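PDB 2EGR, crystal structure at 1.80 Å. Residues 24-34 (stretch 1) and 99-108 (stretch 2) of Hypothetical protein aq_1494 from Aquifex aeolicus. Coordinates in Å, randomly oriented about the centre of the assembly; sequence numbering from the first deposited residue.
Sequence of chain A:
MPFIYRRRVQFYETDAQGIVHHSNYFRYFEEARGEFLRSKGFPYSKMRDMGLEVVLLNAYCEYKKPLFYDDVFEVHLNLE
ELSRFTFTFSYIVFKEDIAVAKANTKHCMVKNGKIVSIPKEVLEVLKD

Stretch 1, residues 24-34: NYFRYFEEARG
Stretch 2, residues 99-108: AVAKANTKHC

No direct hydrogen bond joins this helix to the strand it covers; the only hydrogen-bonded link between them runs through a water, held 2.9 Å from Tyr25 OH and, more weakly, donating to Val100 O at 3.3 Å from the water oxygen. The example illustrates how periodicities match when a helix lies on a sheet. Residues 24-34 are helical: from Tyr25 to Gly34 phi/psi stay near -62/-40, with Asn24 at -75/-22, and i to i+4 bonds form such as Phe29 N to Tyr25 O at 2.9 Å. Residues 99-108 form a strand, extended from Ala101 onward, whereas Val100 departs at -102/-23. The axes approach to 10.2 Å and cross at -64°.

Every fourth helix residue meets alternate strand residues. Tyr25 CA lies 8.9 Å from Ala101 CA, and Phe29 CA 8.6 Å from Ala103 CA. Tyr25, Phe29 and Arg33 all take chi1 m and point toward the strand; Lys102 and Asn104 point away. The aromatic rings meet alanine methyls: Tyr25 CE1 sits 4.1 Å from Ala101 CB, and Phe29 CE2 is in tight contact with Ala103 CB at 3.3 Å, both obliquely. Farther along, apolar packing gives way to polar side chains. Arg33, m, t, m through chi3, brings NH1 within 3.8 Å of Thr105 OG1 (chi1 p), while His107 (chi1 m) lies over one face of its guanidinium. In all, 322 Å² is buried.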

ATOM      1  N   ASN A  24       1.519  -5.929   5.583  1.00 12.06           N
ATOM      2  CA  ASN A  24       2.761  -5.141   5.512  1.00 13.74           C
ATOM      3  C   ASN A  24       3.944  -5.940   6.049  1.00 12.76           C
ATOM      4  O   ASN A  24       5.086  -5.626   5.734  1.00 12.61           O
ATOM      5  CB  ASN A  24       2.630  -3.819   6.297  1.00 11.72           C
ATOM      6  CG  ASN A  24       1.716  -2.802   5.583  1.00 16.35           C
ATOM      7  OD1 ASN A  24       1.029  -1.982   6.211  1.00 17.55           O
ATOM      8  ND2 ASN A  24       1.735  -2.848   4.296  1.00 10.81           N
ATOM      9  N   TYR A  25       3.679  -6.950   6.871  1.00 13.42           N
ATOM     10  CA  TYR A  25       4.789  -7.821   7.345  1.00 14.25           C
ATOM     11  C   TYR A  25       5.517  -8.450   6.188  1.00 14.20           C
ATOM     12  O   TYR A  25       6.746  -8.509   6.200  1.00 14.38           O
ATOM     13  CB  TYR A  25       4.305  -8.870   8.373  1.00 13.74           C
ATOM     14  CG  TYR A  25       3.946  -8.312   9.716  1.00 16.12           C
ATOM     15  CD1 TYR A  25       4.765  -8.583  10.839  1.00 15.12           C
ATOM     16  CD2 TYR A  25       2.789  -7.524   9.906  1.00 15.03           C
ATOM     17  CE1 TYR A  25       4.441  -8.089  12.090  1.00 17.84           C
ATOM     18  CE2 TYR A  25       2.436  -6.996  11.190  1.00 16.17           C
ATOM     19  CZ  TYR A  25       3.277  -7.317  12.278  1.00 16.98           C
ATOM     20  OH  TYR A  25       2.984  -6.854  13.531  1.00 16.40           O
ATOM     21  N   PHE A  26       4.789  -8.856   5.125  1.00 13.72           N
ATOM     22  CA  PHE A  26       5.431  -9.407   3.943  1.00 13.74           C
ATOM     23  C   PHE A  26       6.331  -8.391   3.259  1.00 13.79           C
ATOM     24  O   PHE A  26       7.362  -8.756   2.713  1.00 13.45           O
ATOM     25  CB  PHE A  26       4.406 -10.028   2.997  1.00 14.74           C
ATOM     26  CG  PHE A  26       3.635 -11.121   3.665  1.00 14.36           C
ATOM     27  CD1 PHE A  26       4.215 -12.405   3.830  1.00 16.92           C
ATOM     28  CD2 PHE A  26       2.395 -10.851   4.252  1.00 17.94           C
ATOM     29  CE1 PHE A  26       3.503 -13.405   4.507  1.00 14.93           C
ATOM     30  CE2 PHE A  26       1.693 -11.845   4.965  1.00 17.69           C
ATOM     31  CZ  PHE A  26       2.255 -13.128   5.076  1.00 18.00           C
ATOM     32  N   ARG A  27       5.933  -7.121   3.315  1.00 12.84           N
ATOM     33  CA  ARG A  27       6.763  -6.041   2.753  1.00 12.68           C
ATOM     34  C   ARG A  27       8.052  -5.857   3.550  1.00 14.35           C
ATOM     35  O   ARG A  27       9.140  -5.724   2.947  1.00 15.12           O
ATOM     36  CB  ARG A  27       5.949  -4.757   2.668  1.00 14.10           C
ATOM     37  CG  ARG A  27       4.726  -4.950   1.734  1.00 10.82           C
ATOM     38  CD  ARG A  27       3.804  -3.698   1.673  1.00 11.78           C
ATOM     39  NE  ARG A  27       2.721  -3.957   0.683  1.00 12.47           N
ATOM     40  CZ  ARG A  27       2.041  -3.005   0.040  1.00 13.63           C
ATOM     41  NH1 ARG A  27       2.262  -1.713   0.349  1.00 13.33           N
ATOM     42  NH2 ARG A  27       1.099  -3.356  -0.877  1.00 11.91           N
ATOM     43  N   TYR A  28       7.925  -5.903   4.877  1.00 14.43           N
ATOM     44  CA  TYR A  28       9.077  -5.864   5.770  1.00 15.24           C
ATOM     45  C   TYR A  28      10.022  -7.022   5.476  1.00 15.79           C
ATOM     46  O   TYR A  28      11.226  -6.804   5.392  1.00 15.52           O
ATOM     47  CB  TYR A  28       8.665  -5.933   7.229  1.00 15.41           C
ATOM     48  CG  TYR A  28       7.834  -4.797   7.794  1.00 16.67           C
ATOM     49  CD1 TYR A  28       7.833  -3.530   7.221  1.00 14.09           C
ATOM     50  CD2 TYR A  28       7.072  -5.016   8.933  1.00 15.22           C
ATOM     51  CE1 TYR A  28       7.084  -2.485   7.807  1.00 12.69           C
ATOM     52  CE2 TYR A  28       6.338  -4.025   9.530  1.00 14.11           C
ATOM     53  CZ  TYR A  28       6.349  -2.744   8.948  1.00 12.95           C
ATOM     54  OH  TYR A  28       5.623  -1.749   9.564  1.00 16.25           O
ATOM     55  N   PHE A  29       9.489  -8.239   5.280  1.00 15.10           N
ATOM     56  CA  PHE A  29      10.365  -9.388   4.908  1.00 15.76           C
ATOM     57  C   PHE A  29      11.089  -9.164   3.598  1.00 15.86           C
ATOM     58  O   PHE A  29      12.246  -9.556   3.435  1.00 16.44           O
ATOM     59  CB  PHE A  29       9.565 -10.708   4.860  1.00 16.12           C
ATOM     60  CG  PHE A  29       8.766 -10.964   6.084  1.00 15.44           C
ATOM     61  CD1 PHE A  29       9.212 -10.543   7.350  1.00 16.04           C
ATOM     62  CD2 PHE A  29       7.542 -11.640   6.006  1.00 16.98           C
ATOM     63  CE1 PHE A  29       8.462 -10.762   8.485  1.00 16.10           C
ATOM     64  CE2 PHE A  29       6.795 -11.866   7.146  1.00 15.40           C
ATOM     65  CZ  PHE A  29       7.236 -11.439   8.391  1.00 18.59           C
ATOM     66  N   GLU A  30      10.415  -8.555   2.611  1.00 14.76           N
ATOM     67  CA  GLU A  30      11.046  -8.259   1.359  1.00 14.99           C
ATOM     68  C   GLU A  30      12.164  -7.242   1.591  1.00 15.18           C
ATOM     69  O   GLU A  30      13.265  -7.393   1.035  1.00 14.97           O
ATOM     70  CB  GLU A  30      10.010  -7.701   0.356  1.00 14.14           C
ATOM     71  CG  GLU A  30      10.598  -7.251  -0.979  1.00 14.87           C
ATOM     72  CD  GLU A  30       9.583  -6.512  -1.841  1.00 16.19           C
ATOM     73  OE1 GLU A  30       8.720  -7.188  -2.469  1.00 19.73           O
ATOM     74  OE2 GLU A  30       9.702  -5.276  -1.893  1.00 14.23           O
ATOM     75  N   GLU A  31      11.904  -6.216   2.390  1.00 14.56           N
ATOM     76  CA  GLU A  31      12.987  -5.255   2.645  1.00 15.83           C
ATOM     77  C   GLU A  31      14.201  -5.982   3.277  1.00 15.43           C
ATOM     78  O   GLU A  31      15.376  -5.671   2.956  1.00 15.72           O
ATOM     79  CB  GLU A  31      12.508  -4.148   3.571  1.00 15.89           C
ATOM     80  CG  GLU A  31      11.361  -3.309   3.005  1.00 15.14           C
ATOM     81  CD  GLU A  31      10.994  -2.123   3.914  1.00 19.32           C
ATOM     82  OE1 GLU A  31      11.636  -1.894   4.974  1.00 19.11           O
ATOM     83  OE2 GLU A  31      10.058  -1.420   3.545  1.00 18.88           O
ATOM     84  N   ALA A  32      13.910  -6.894   4.207  1.00 15.57           N
ATOM     85  CA  ALA A  32      14.982  -7.638   4.893  1.00 16.47           C
ATOM     86  C   ALA A  32      15.785  -8.486   3.916  1.00 18.15           C
ATOM     87  O   ALA A  32      17.033  -8.436   3.931  1.00 18.73           O
ATOM     88  CB  ALA A  32      14.460  -8.440   6.078  1.00 16.03           C
ATOM     89  N   ARG A  33      15.104  -9.238   3.034  1.00 18.21           N
ATOM     90  CA  ARG A  33      15.793 -10.000   1.993  1.00 17.92           C
ATOM     91  C   ARG A  33      16.659  -9.115   1.122  1.00 18.68           C
ATOM     92  O   ARG A  33      17.776  -9.487   0.804  1.00 18.54           O
ATOM     93  CB  ARG A  33      14.817 -10.770   1.102  1.00 18.76           C
ATOM     94  CG  ARG A  33      14.051 -11.827   1.839  1.00 17.56           C
ATOM     95  CD  ARG A  33      13.377 -12.753   0.825  1.00 18.26           C
ATOM     96  NE  ARG A  33      12.421 -12.034  -0.030  1.00 18.28           N
ATOM     97  CZ  ARG A  33      11.146 -11.775   0.295  1.00 16.90           C
ATOM     98  NH1 ARG A  33      10.642 -12.105   1.481  1.00 16.29           N
ATOM     99  NH2 ARG A  33      10.388 -11.130  -0.575  1.00 17.31           N
ATOM    100  N   GLY A  34      16.181  -7.905   0.780  1.00 18.71           N
ATOM    101  CA  GLY A  34      16.945  -7.023  -0.102  1.00 19.33           C
ATOM    102  C   GLY A  34      18.211  -6.525   0.576  1.00 19.42           C
ATOM    103  O   GLY A  34      19.281  -6.430  -0.073  1.00 19.74           O
ATOM    104  N   ALA A  99       9.529 -11.893  20.618  1.00 26.88           N
ATOM    105  CA  ALA A  99       9.079 -12.362  19.306  1.00 26.05           C
ATOM    106  C   ALA A  99       7.590 -12.039  19.101  1.00 25.74           C
ATOM    107  O   ALA A  99       6.696 -12.560  19.795  1.00 25.21           O
ATOM    108  CB  ALA A  99       9.370 -13.846  19.119  1.00 26.09           C
ATOM    109  N   VAL A 100       7.348 -11.170  18.125  1.00 24.46           N
ATOM    110  CA  VAL A 100       6.049 -10.570  17.873  1.00 23.95           C
ATOM    111  C   VAL A 100       5.374 -11.278  16.663  1.00 22.73           C
ATOM    112  O   VAL A 100       4.140 -11.261  16.511  1.00 21.78           O
ATOM    113  CB  VAL A 100       6.335  -9.035  17.699  1.00 24.67           C
ATOM    114  CG1 VAL A 100       5.885  -8.450  16.412  1.00 26.58           C
ATOM    115  CG2 VAL A 100       6.016  -8.224  18.961  1.00 24.50           C
ATOM    116  N   ALA A 101       6.192 -11.894  15.808  1.00 20.81           N
ATOM    117  CA  ALA A 101       5.707 -12.713  14.708  1.00 21.74           C
ATOM    118  C   ALA A 101       6.809 -13.619  14.188  1.00 22.32           C
ATOM    119  O   ALA A 101       8.011 -13.346  14.386  1.00 23.66           O
ATOM    120  CB  ALA A 101       5.164 -11.812  13.557  1.00 20.94           C
ATOM    121  N   LYS A 102       6.412 -14.694  13.519  1.00 22.25           N
ATOM    122  CA  LYS A 102       7.345 -15.587  12.818  1.00 22.52           C
ATOM    123  C   LYS A 102       6.788 -15.900  11.458  1.00 22.35           C
ATOM    124  O   LYS A 102       5.575 -16.028  11.314  1.00 23.37           O
ATOM    125  CB  LYS A 102       7.529 -16.902  13.592  1.00 22.50           C
ATOM    126  CG  LYS A 102       8.251 -16.702  14.876  1.00 25.32           C
ATOM    127  CD  LYS A 102       8.706 -18.028  15.464  1.00 26.97           C
ATOM    128  CE  LYS A 102       9.459 -17.828  16.772  1.00 29.55           C
ATOM    129  NZ  LYS A 102       9.731 -19.216  17.364  1.00 27.66           N
ATOM    130  N   ALA A 103       7.679 -16.084  10.487  1.00 21.93           N
ATOM    131  CA  ALA A 103       7.314 -16.302   9.098  1.00 21.74           C
ATOM    132  C   ALA A 103       8.342 -17.099   8.313  1.00 21.98           C
ATOM    133  O   ALA A 103       9.481 -17.341   8.779  1.00 21.40           O
ATOM    134  CB  ALA A 103       7.106 -14.951   8.414  1.00 21.80           C
ATOM    135  N   ASN A 104       7.954 -17.441   7.092  1.00 21.01           N
ATOM    136  CA  ASN A 104       8.823 -18.079   6.140  1.00 22.06           C
ATOM    137  C   ASN A 104       8.318 -17.841   4.732  1.00 21.51           C
ATOM    138  O   ASN A 104       7.091 -17.638   4.527  1.00 20.93           O
ATOM    139  CB  ASN A 104       8.998 -19.572   6.466  1.00 22.57           C
ATOM    140  CG  ASN A 104       7.696 -20.369   6.392  1.00 22.14           C
ATOM    141  OD1 ASN A 104       7.288 -20.787   5.315  1.00 24.19           O
ATOM    142  ND2 ASN A 104       7.103 -20.659   7.546  1.00 22.74           N
ATOM    143  N   THR A 105       9.261 -17.855   3.801  1.00 20.95           N
ATOM    144  CA  THR A 105       9.024 -17.666   2.381  1.00 22.07           C
ATOM    145  C   THR A 105       9.908 -18.617   1.578  1.00 23.53           C
ATOM    146  O   THR A 105      11.090 -18.816   1.899  1.00 23.36           O
ATOM    147  CB  THR A 105       9.292 -16.219   1.923  1.00 22.80           C
ATOM    148  OG1 THR A 105      10.663 -15.877   2.179  1.00 21.34           O
ATOM    149  CG2 THR A 105       8.370 -15.224   2.665  1.00 21.31           C
ATOM    150  N   LYS A 106       9.323 -19.202   0.534  1.00 23.64           N
ATOM    151  CA  LYS A 106      10.053 -20.077  -0.371  1.00 24.53           C
ATOM    152  C   LYS A 106      10.053 -19.485  -1.770  1.00 25.00           C
ATOM    153  O   LYS A 106       9.022 -18.925  -2.245  1.00 24.93           O
ATOM    154  CB  LYS A 106       9.459 -21.488  -0.349  1.00 25.11           C
ATOM    155  CG  LYS A 106      10.139 -22.448  -1.288  1.00 25.11           C
ATOM    156  CD  LYS A 106       9.438 -23.801  -1.293  1.00 29.22           C
ATOM    157  CE  LYS A 106      10.350 -24.864  -1.894  1.00 30.17           C
ATOM    158  NZ  LYS A 106       9.559 -26.081  -2.241  1.00 32.48           N
ATOM    159  N   HIS A 107      11.204 -19.592  -2.423  1.00 24.07           N
ATOM    160  CA  HIS A 107      11.494 -18.916  -3.683  1.00 25.17           C
ATOM    161  C   HIS A 107      12.130 -19.840  -4.710  1.00 25.72           C
ATOM    162  O   HIS A 107      12.776 -20.822  -4.371  1.00 25.67           O
ATOM    163  CB  HIS A 107      12.458 -17.740  -3.462  1.00 24.83           C
ATOM    164  CG  HIS A 107      11.989 -16.755  -2.440  1.00 22.65           C
ATOM    165  ND1 HIS A 107      12.176 -16.941  -1.086  1.00 23.47           N
ATOM    166  CD2 HIS A 107      11.305 -15.600  -2.570  1.00 19.74           C
ATOM    167  CE1 HIS A 107      11.636 -15.935  -0.427  1.00 19.05           C
ATOM    168  NE2 HIS A 107      11.086 -15.115  -1.305  1.00 23.04           N
ATOM    169  N   CYS A 108      11.964 -19.480  -5.960  1.00 27.86           N
ATOM    170  CA  CYS A 108      12.676 -20.120  -7.035  1.00 29.02           C
ATOM    171  C   CYS A 108      13.133 -19.019  -7.964  1.00 29.43           C
ATOM    172  O   CYS A 108      12.933 -17.832  -7.668  1.00 29.04           O
ATOM    173  CB  CYS A 108      11.791 -21.180  -7.709  1.00 28.77           C
ATOM    174  SG  CYS A 108      10.404 -20.549  -8.649  1.00 30.62           S
TER
HETATM  175  O   HOH W   1       2.091  -9.312  14.777  1.00 23.71           O